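Local structure of type IV pilus secretin PilQ family protein (Vibrio cholerae, 6W6M) at residues A262-I267 against R291-L296. The protein probably forms the outer-membrane channel, built of fourteen copies, through which the type IVa competence pilus of Vibrio cholerae passes for DNA uptake. Residues are numbered along the deposited sequence; the frame is centred on the assembly and turned at random.
Sequences AKASDI and RTNSLL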
ATOM      1  N   ALA A 262       6.508  52.765   1.376  1.00 92.86           N
ATOM      2  CA  ALA A 262       6.491  51.422   1.927  1.00 92.86           C
ATOM      3  C   ALA A 262       5.333  50.664   1.305  1.00 92.86           C
ATOM      4  O   ALA A 262       4.388  51.263   0.796  1.00 92.86           O
ATOM      5  CB  ALA A 262       6.369  51.442   3.451  1.00 92.86           C
ATOM      6  N   LYS A 263       5.427  49.341   1.322  1.00 93.08           N
ATOM      7  CA  LYS A 263       4.341  48.518   0.813  1.00 93.08           C
ATOM      8  C   LYS A 263       3.214  48.451   1.829  1.00 93.08           C
ATOM      9  O   LYS A 263       3.447  48.258   3.021  1.00 93.08           O
ATOM     10  CB  LYS A 263       4.830  47.108   0.502  1.00 93.08           C
ATOM     11  CG  LYS A 263       5.947  47.019  -0.491  1.00 93.08           C
ATOM     12  CD  LYS A 263       6.122  45.583  -0.938  1.00 93.08           C
ATOM     13  CE  LYS A 263       7.386  45.405  -1.749  1.00 93.08           C
ATOM     14  NZ  LYS A 263       8.595  45.582  -0.911  1.00 93.08           N
ATOM     15  N   ALA A 264       1.981  48.592   1.348  1.00 95.50           N
ATOM     16  CA  ALA A 264       0.838  48.572   2.250  1.00 95.50           C
ATOM     17  C   ALA A 264       0.569  47.181   2.802  1.00 95.50           C
ATOM     18  O   ALA A 264      -0.001  47.053   3.886  1.00 95.50           O
ATOM     19  CB  ALA A 264      -0.401  49.104   1.540  1.00 95.50           C
ATOM     20  N   SER A 265       0.963  46.132   2.085  1.00 98.12           N
ATOM     21  CA  SER A 265       0.720  44.780   2.575  1.00 98.12           C
ATOM     22  C   SER A 265       1.558  44.477   3.810  1.00 98.12           C
ATOM     23  O   SER A 265       1.065  43.877   4.772  1.00 98.12           O
ATOM     24  CB  SER A 265       0.993  43.767   1.467  1.00 98.12           C
ATOM     25  OG  SER A 265       2.275  43.960   0.905  1.00 98.12           O
ATOM     26  N   ASP A 266       2.821  44.899   3.810  1.00100.30           N
ATOM     27  CA  ASP A 266       3.663  44.714   4.986  1.00100.30           C
ATOM     28  C   ASP A 266       3.107  45.463   6.191  1.00100.30           C
ATOM     29  O   ASP A 266       3.080  44.930   7.307  1.00100.30           O
ATOM     30  CB  ASP A 266       5.084  45.175   4.680  1.00100.30           C
ATOM     31  CG  ASP A 266       5.715  44.400   3.543  1.00100.30           C
ATOM     32  OD1 ASP A 266       5.282  43.260   3.286  1.00100.30           O
ATOM     33  OD2 ASP A 266       6.651  44.925   2.904  1.00100.30           O
ATOM     34  N   ILE A 267       2.650  46.697   5.981  1.00101.09           N
ATOM     35  CA  ILE A 267       2.124  47.494   7.081  1.00101.09           C
ATOM     36  C   ILE A 267       0.821  46.905   7.605  1.00101.09           C
ATOM     37  O   ILE A 267       0.585  46.872   8.816  1.00101.09           O
ATOM     38  CB  ILE A 267       1.964  48.956   6.638  1.00101.09           C
ATOM     39  CG1 ILE A 267       3.333  49.627   6.610  1.00101.09           C
ATOM     40  CG2 ILE A 267       1.027  49.694   7.557  1.00101.09           C
ATOM     41  CD1 ILE A 267       3.286  51.086   6.322  1.00101.09           C
ATOM     42  N   ARG A 291      -4.078  48.241  -5.806  1.00 89.34           N
ATOM     43  CA  ARG A 291      -4.007  49.029  -7.028  1.00 89.34           C
ATOM     44  C   ARG A 291      -3.414  50.405  -6.761  1.00 89.34           C
ATOM     45  O   ARG A 291      -2.606  50.909  -7.548  1.00 89.34           O
ATOM     46  CB  ARG A 291      -5.403  49.147  -7.635  1.00 89.34           C
ATOM     47  CG  ARG A 291      -5.430  49.324  -9.116  1.00 89.34           C
ATOM     48  CD  ARG A 291      -6.849  49.461  -9.593  1.00 89.34           C
ATOM     49  NE  ARG A 291      -7.358  50.801  -9.357  1.00 89.34           N
ATOM     50  CZ  ARG A 291      -7.438  51.740 -10.288  1.00 89.34           C
ATOM     51  NH1 ARG A 291      -7.056  51.488 -11.526  1.00 89.34           N
ATOM     52  NH2 ARG A 291      -7.910  52.931  -9.982  1.00 89.34           N
ATOM     53  N   THR A 292      -3.795  51.024  -5.647  1.00 92.19           N
ATOM     54  CA  THR A 292      -3.384  52.382  -5.323  1.00 92.19           C
ATOM     55  C   THR A 292      -2.526  52.462  -4.068  1.00 92.19           C
ATOM     56  O   THR A 292      -2.270  53.568  -3.585  1.00 92.19           O
ATOM     57  CB  THR A 292      -4.609  53.290  -5.169  1.00 92.19           C
ATOM     58  OG1 THR A 292      -5.456  52.786  -4.137  1.00 92.19           O
ATOM     59  CG2 THR A 292      -5.401  53.360  -6.458  1.00 92.19           C
ATOM     60  N   ASN A 293      -2.078  51.327  -3.529  1.00 91.23           N
ATOM     61  CA  ASN A 293      -1.204  51.280  -2.353  1.00 91.23           C
ATOM     62  C   ASN A 293      -1.844  52.000  -1.165  1.00 91.23           C
ATOM     63  O   ASN A 293      -1.355  53.026  -0.694  1.00 91.23           O
ATOM     64  CB  ASN A 293       0.175  51.867  -2.677  1.00 91.23           C
ATOM     65  CG  ASN A 293       1.206  51.585  -1.599  1.00 91.23           C
ATOM     66  OD1 ASN A 293       1.154  50.567  -0.925  1.00 91.23           O
ATOM     67  ND2 ASN A 293       2.147  52.491  -1.439  1.00 91.23           N
ATOM     68  N   SER A 294      -2.966  51.455  -0.693  1.00 96.03           N
ATOM     69  CA  SER A 294      -3.725  52.118   0.360  1.00 96.03           C
ATOM     70  C   SER A 294      -4.272  51.110   1.356  1.00 96.03           C
ATOM     71  O   SER A 294      -4.467  49.935   1.046  1.00 96.03           O
ATOM     72  CB  SER A 294      -4.880  52.945  -0.208  1.00 96.03           C
ATOM     73  OG  SER A 294      -4.395  54.014  -0.990  1.00 96.03           O
ATOM     74  N   LEU A 295      -4.529  51.594   2.566  1.00102.08           N
ATOM     75  CA  LEU A 295      -5.191  50.826   3.606  1.00102.08           C
ATOM     76  C   LEU A 295      -6.603  51.352   3.815  1.00102.08           C
ATOM     77  O   LEU A 295      -6.873  52.536   3.626  1.00102.08           O
ATOM     78  CB  LEU A 295      -4.417  50.895   4.919  1.00102.08           C
ATOM     79  CG  LEU A 295      -3.184  50.003   4.963  1.00102.08           C
ATOM     80  CD1 LEU A 295      -2.436  50.180   6.264  1.00102.08           C
ATOM     81  CD2 LEU A 295      -3.607  48.573   4.778  1.00102.08           C
ATOM     82  N   LEU A 296      -7.503  50.462   4.214  1.00107.70           N
ATOM     83  CA  LEU A 296      -8.894  50.808   4.479  1.00107.70           C
ATOM     84  C   LEU A 296      -9.243  50.255   5.852  1.00107.70           C
ATOM     85  O   LEU A 296      -9.325  49.037   6.026  1.00107.70           O
ATOM     86  CB  LEU A 296      -9.798  50.242   3.387  1.00107.70           C
ATOM     87  CG  LEU A 296     -11.282  50.562   3.257  1.00107.70           C
ATOM     88  CD1 LEU A 296     -11.670  50.569   1.796  1.00107.70           C
ATOM     89  CD2 LEU A 296     -12.091  49.518   3.991  1.00107.70           C
TER
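The side-chain carboxamide of N293 bridges the backbone of A262 and A264 in a buried helix-on-sheet contact, where the start of helix 264-271 meets the tight loop leading into strand 294-299. N293 has CG anti to its backbone N (chi1 -168°), which carries the carboxamide across to the chain just ahead of the helix. There its two polar ends are used at once. ND2 donates a weak, fairly straight hydrogen bond to A262 O over 3.4 Å (161° at the hydrogen), while OD1 accepts a weak, more bent one from A264 N at 3.1 Å. With one bond from each end, the carboxamide spans K263, the N-cap residue, and its rotation is probably set by the pair; A264 N lies in the first turn of the helix, where intrahelical acceptors are lacking. A264 CB rests 3.3 Å from N293 OD1 and 4.1 Å from S294 N, so the methyl faces the point where loop becomes strand. One helical turn on, the contact turns apolar: I267 CG2 meets L295 CD1 at 3.7 Å, the two side chains crossing at a slant. The other methyl, L295 CD2, approaches the first-turn carbonyl, 4.0 Å from A264 O. The positive phi of N293 (57°) belongs to a G1 beta bulge, in which N293 and S294 both face D289 of strand 285-289. I259 touches A264, I267 and L295, extending this apolar patch. N293 packs on Q469, and L296 on L280, both of one neighbouring subunit. Within the short domain of the secretin family, strand 294-299 is central in a three-stranded antiparallel sheet, L295 bonding through its backbone to I257 of strand 253-258 and L296 to S287 of strand 285-289, with helix 264-271 laid against it.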